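Local coordinates for uncharacterized protein (Planctomyces limnophilus, PDB 4H7L) that is of unknown function but has a cupin barrel fold and binds a copper(II) ion, at residues T80-N84 with G85-P89; I96-P99 with P100-H104. One frame throughout, in Å; residues are numbered along the deposited sequence.

Interaction 1. Residues T80-N84 with G85-P89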
loop_
_atom_site.group_PDB
_atom_site.type_symbol
_atom_site.label_atom_id
_atom_site.label_comp_id
_atom_site.label_asym_id
_atom_site.label_seq_id
_atom_site.Cartn_x
_atom_site.Cartn_y
_atom_site.Cartn_z
ATOM N N THR B 80 15.276 -2.970 11.587
ATOM C CA THR B 80 14.329 -4.015 11.948
ATOM C C THR B 80 12.953 -3.443 12.222
ATOM O O THR B 80 12.757 -2.228 12.253
ATOM C CB THR B 80 14.778 -4.771 13.211
ATOM O OG1 THR B 80 14.738 -3.888 14.338
ATOM C CG2 THR B 80 16.186 -5.314 13.044
ATOM N N ILE B 81 11.999 -4.340 12.420
ATOM C CA ILE B 81 10.678 -3.964 12.884
ATOM C C ILE B 81 10.414 -4.772 14.140
ATOM O O ILE B 81 10.795 -5.939 14.221
ATOM C CB ILE B 81 9.599 -4.243 11.824
ATOM C CG1 ILE B 81 8.235 -3.754 12.308
ATOM C CG2 ILE B 81 9.539 -5.726 11.495
ATOM C CD1 ILE B 81 7.259 -3.495 11.190
ATOM N N GLU B 82 9.798 -4.143 15.134
ATOM C CA GLU B 82 9.479 -4.827 16.376
ATOM C C GLU B 82 7.981 -5.016 16.490
ATOM O O GLU B 82 7.222 -4.049 16.460
ATOM C CB GLU B 82 10.013 -4.046 17.575
ATOM C CG GLU B 82 11.531 -4.063 17.677
ATOM C CD GLU B 82 12.057 -3.222 18.826
ATOM O OE1 GLU B 82 11.242 -2.574 19.519
ATOM O OE2 GLU B 82 13.287 -3.210 19.036
ATOM N N LEU B 83 7.559 -6.271 16.603
ATOM C CA LEU B 83 6.147 -6.601 16.731
ATOM C C LEU B 83 5.932 -7.371 18.027
ATOM O O LEU B 83 6.479 -8.458 18.213
ATOM C CB LEU B 83 5.683 -7.417 15.525
ATOM C CG LEU B 83 5.821 -6.693 14.184
ATOM C CD1 LEU B 83 5.688 -7.656 13.018
ATOM C CD2 LEU B 83 4.785 -5.596 14.079
ATOM N N ASN B 84 5.142 -6.792 18.926
ATOM C CA ASN B 84 4.949 -7.352 20.261
ATOM C C ASN B 84 6.254 -7.860 20.862
ATOM O O ASN B 84 6.332 -8.994 21.332
ATOM C CB ASN B 84 3.906 -8.473 20.239
ATOM C CG ASN B 84 2.489 -7.955 20.040
ATOM O OD1 ASN B 84 2.145 -6.860 20.491
ATOM N ND2 ASN B 84 1.659 -8.747 19.368
ATOM N N GLY B 85 7.282 -7.018 20.830
ATOM C CA GLY B 85 8.538 -7.309 21.497
ATOM C C GLY B 85 9.471 -8.248 20.751
ATOM O O GLY B 85 10.548 -8.577 21.249
ATOM N N GLN B 86 9.066 -8.680 19.562
ATOM C CA GLN B 86 9.899 -9.549 18.741
ATOM C C GLN B 86 10.497 -8.749 17.591
ATOM O O GLN B 86 9.812 -7.940 16.969
ATOM C CB GLN B 86 9.077 -10.718 18.199
ATOM C CG GLN B 86 8.483 -11.605 19.277
ATOM C CD GLN B 86 9.547 -12.300 20.096
ATOM O OE1 GLN B 86 10.530 -12.806 19.556
ATOM N NE2 GLN B 86 9.365 -12.317 21.410
ATOM N N SER B 87 11.770 -8.985 17.302
ATOM C CA SER B 87 12.480 -8.200 16.297
ATOM C C SER B 87 12.690 -8.980 15.001
ATOM O O SER B 87 13.067 -10.148 15.024
ATOM C CB SER B 87 13.830 -7.745 16.846
ATOM O OG SER B 87 14.353 -6.681 16.073
ATOM N N TYR B 88 12.444 -8.315 13.875
ATOM C CA TYR B 88 12.651 -8.911 12.559
ATOM C C TYR B 88 13.334 -7.922 11.626
ATOM O O TYR B 88 12.999 -6.741 11.620
ATOM C CB TYR B 88 11.317 -9.324 11.941
ATOM C CG TYR B 88 10.512 -10.261 12.801
ATOM C CD1 TYR B 88 10.733 -11.632 12.765
ATOM C CD2 TYR B 88 9.530 -9.778 13.651
ATOM C CE1 TYR B 88 9.995 -12.495 13.549
ATOM C CE2 TYR B 88 8.791 -10.633 14.445
ATOM C CZ TYR B 88 9.022 -11.988 14.385
ATOM O OH TYR B 88 8.283 -12.836 15.172
ATOM N N PRO B 89 14.288 -8.404 10.822
ATOM C CA PRO B 89 15.007 -7.539 9.879
ATOM C C PRO B 89 14.139 -7.069 8.716
ATOM O O PRO B 89 13.299 -7.821 8.221
ATOM C CB PRO B 89 16.132 -8.441 9.366
ATOM C CG PRO B 89 15.629 -9.826 9.563
ATOM C CD PRO B 89 14.799 -9.785 10.804
#
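I81 and Y88 face each other as a hydrogen-bonded pair in a tight antiparallel beta hairpin. I81 N donates to Y88 O at 2.7 Å. Y88 N returns a bond to I81 O at 2.9 Å. One step nearer the turn, L83 N reaches Q86 O at 2.8 Å, and Q86 N returns a bond to L83 O at 2.9 Å. The strands are joined by a type I' turn from L83 to Q86, with N84 and G85 at its corner. Both have positive phi, at 42° and 80°, as this turn requires. In the turn, N84 OD1 accepts a bond from R103 N.

One face of the hairpin carries I81, L83, Q86 and Y88, with I81, L83 and Y88 as its apolar part. The CB of I81 points to this face. I81 CG2 sits between the backbone N and the carbonyl carbon, and lies 3.6 Å from Y88 O and 4.0 Å from Y88 CB. CG1 stands anti to the backbone N (chi1 -176°) and carries CD1 away from the partner strand. The I81 side chain also packs on L90. L83 CD1 approaches Y88 CD2 more loosely, at 4.4 Å, and obliquely to the ring.

The other face is polar. T80 OG1 makes a weak hydrogen bond to S87 OG at 3.3 Å. E82 CG passes S87 OG, while its carboxylate forms a salt bridge with R105 on the neighbouring strand 104-107. The hairpin is therefore two-sided. Backbone bonds hold its strands together. I81, L83 and Y88 pack on M19 of the second subunit, while I81 and L83 also pack on strand 94-98 of their own chain. The opposite face carries hydroxyls and a charge.

Interaction 2. Residues I96-P99 with P100-H104. With CU (copper (II) ion), chain D.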
loop_
_atom_site.group_PDB
_atom_site.type_symbol
_atom_site.label_atom_id
_atom_site.label_comp_id
_atom_site.label_asym_id
_atom_site.label_seq_id
_atom_site.Cartn_x
_atom_site.Cartn_y
_atom_site.Cartn_z
ATOM N N ILE B 96 4.359 -6.037 5.895
ATOM C CA ILE B 96 4.013 -6.398 7.259
ATOM C C ILE B 96 2.605 -5.946 7.600
ATOM O O ILE B 96 2.273 -4.768 7.500
ATOM C CB ILE B 96 4.992 -5.799 8.280
ATOM C CG1 ILE B 96 6.435 -6.057 7.852
ATOM C CG2 ILE B 96 4.744 -6.396 9.652
ATOM C CD1 ILE B 96 7.052 -4.917 7.092
ATOM N N SER B 97 1.784 -6.904 8.002
ATOM C CA SER B 97 0.421 -6.638 8.421
ATOM C C SER B 97 0.386 -6.489 9.931
ATOM O O SER B 97 0.802 -7.390 10.662
ATOM C CB SER B 97 -0.490 -7.786 7.989
ATOM O OG SER B 97 -1.749 -7.710 8.629
ATOM N N ILE B 98 -0.111 -5.348 10.395
ATOM C CA ILE B 98 -0.138 -5.040 11.816
ATOM C C ILE B 98 -1.567 -4.785 12.275
ATOM O O ILE B 98 -2.063 -3.666 12.179
ATOM C CB ILE B 98 0.717 -3.807 12.125
ATOM C CG1 ILE B 98 2.129 -4.005 11.568
ATOM C CG2 ILE B 98 0.754 -3.547 13.630
ATOM C CD1 ILE B 98 3.008 -2.773 11.656
ATOM N N PRO B 99 -2.238 -5.834 12.763
ATOM C CA PRO B 99 -3.602 -5.698 13.279
ATOM C C PRO B 99 -3.648 -4.781 14.488
ATOM O O PRO B 99 -2.610 -4.491 15.074
ATOM C CB PRO B 99 -3.975 -7.129 13.692
ATOM C CG PRO B 99 -3.033 -8.011 12.970
ATOM C CD PRO B 99 -1.775 -7.231 12.769
ATOM N N PRO B 100 -4.848 -4.326 14.863
ATOM C CA PRO B 100 -4.986 -3.498 16.064
ATOM C C PRO B 100 -4.433 -4.223 17.286
ATOM O O PRO B 100 -4.482 -5.446 17.333
ATOM C CB PRO B 100 -6.502 -3.306 16.189
ATOM C CG PRO B 100 -7.037 -3.532 14.802
ATOM C CD PRO B 100 -6.134 -4.551 14.181
ATOM N N LEU B 101 -3.890 -3.471 18.240
ATOM C CA LEU B 101 -3.404 -4.011 19.511
ATOM C C LEU B 101 -1.988 -4.571 19.431
ATOM O O LEU B 101 -1.347 -4.787 20.457
ATOM C CB LEU B 101 -4.362 -5.056 20.092
ATOM C CG LEU B 101 -5.761 -4.535 20.426
ATOM C CD1 LEU B 101 -6.442 -5.454 21.427
ATOM C CD2 LEU B 101 -5.712 -3.104 20.959
ATOM N N VAL B 102 -1.487 -4.789 18.221
ATOM C CA VAL B 102 -0.111 -5.237 18.064
ATOM C C VAL B 102 0.857 -4.083 18.305
ATOM O O VAL B 102 0.912 -3.141 17.519
ATOM C CB VAL B 102 0.135 -5.820 16.662
ATOM C CG1 VAL B 102 1.624 -6.023 16.422
ATOM C CG2 VAL B 102 -0.618 -7.130 16.498
ATOM N N ARG B 103 1.607 -4.148 19.402
ATOM C CA ARG B 103 2.636 -3.150 19.681
ATOM C C ARG B 103 3.682 -3.199 18.578
ATOM O O ARG B 103 4.114 -4.277 18.179
ATOM C CB ARG B 103 3.302 -3.412 21.032
ATOM C CG ARG B 103 2.558 -2.848 22.234
ATOM C CD ARG B 103 1.179 -3.471 22.424
ATOM N NE ARG B 103 0.559 -3.016 23.667
ATOM C CZ ARG B 103 -0.703 -3.250 24.024
ATOM N NH1 ARG B 103 -1.521 -3.933 23.233
ATOM N NH2 ARG B 103 -1.156 -2.787 25.178
ATOM N N HIS B 104 4.091 -2.038 18.082
ATOM C CA HIS B 104 5.017 -2.008 16.960
ATOM C C HIS B 104 5.823 -0.722 16.869
ATOM O O HIS B 104 5.407 0.328 17.360
ATOM C CB HIS B 104 4.266 -2.232 15.637
ATOM C CG HIS B 104 3.267 -1.164 15.313
ATOM N ND1 HIS B 104 2.031 -1.096 15.917
ATOM C CD2 HIS B 104 3.317 -0.126 14.443
ATOM C CE1 HIS B 104 1.363 -0.060 15.440
ATOM N NE2 HIS B 104 2.122 0.548 14.546
HETATM CU CU CU D . 1.430 2.546 13.787
#
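I98 packs over one face of the H104 ring. Its CG2 lies 3.9 Å from the ring centroid and 24° off the ring normal, a CH-pi contact displaced toward the ND1 side. I98 CD1 reaches the same ring near CD2 and CG. At the ring edge, ND1 donates to V102 O at 2.8 Å, nearly straight at 166°. The acceptor lies close to the ring plane, so this bond fixes the ring's rotation. It also directs NE2 to the copper ion, at 2.2 Å. The bond from ND1 may make the imidazole a somewhat stronger electron donor.

H61, H63 and E68 complete the metal site, the three-histidine, one-glutamate set familiar from cupins. H104 begins the strand that follows the loop, and I98 ends the strand before it.

Further out, a type II beta turn from P99 to V102 shapes this loop. Its bond from V102 N to P99 O is weak, at 3.4 Å. V102 CG1 stands anti to its backbone N (chi1 169°) and touches I98 CG2 at 3.8 Å. The other branch, CG2, packs on P99 CD. R103 NH1 donates to L101 O on a lone pair at 2.9 Å, while R103 NE forms a salt bridge with D128. A15 of the second subunit packs on V102, and A14 of that chain on P99.

Interaction 1 closes before interaction 2 opens, and their centres lie about 11 Å apart on the same side of the chain's centre. Strand 86-89 ends the hairpin, and strand 94-98 comes next in the chain and leads into the turn. Strand 80-83 pairs with 86-89 on one side and 104-107 on the other, so the hairpin shares a sheet with the strand that H104 begins. N84 N probably bonds to R103 O, and L83 CD1 packs on I96 CG2. The surface hairpin thus lies against the buried copper-ligand loop. Residues of both contacts also touch the second subunit.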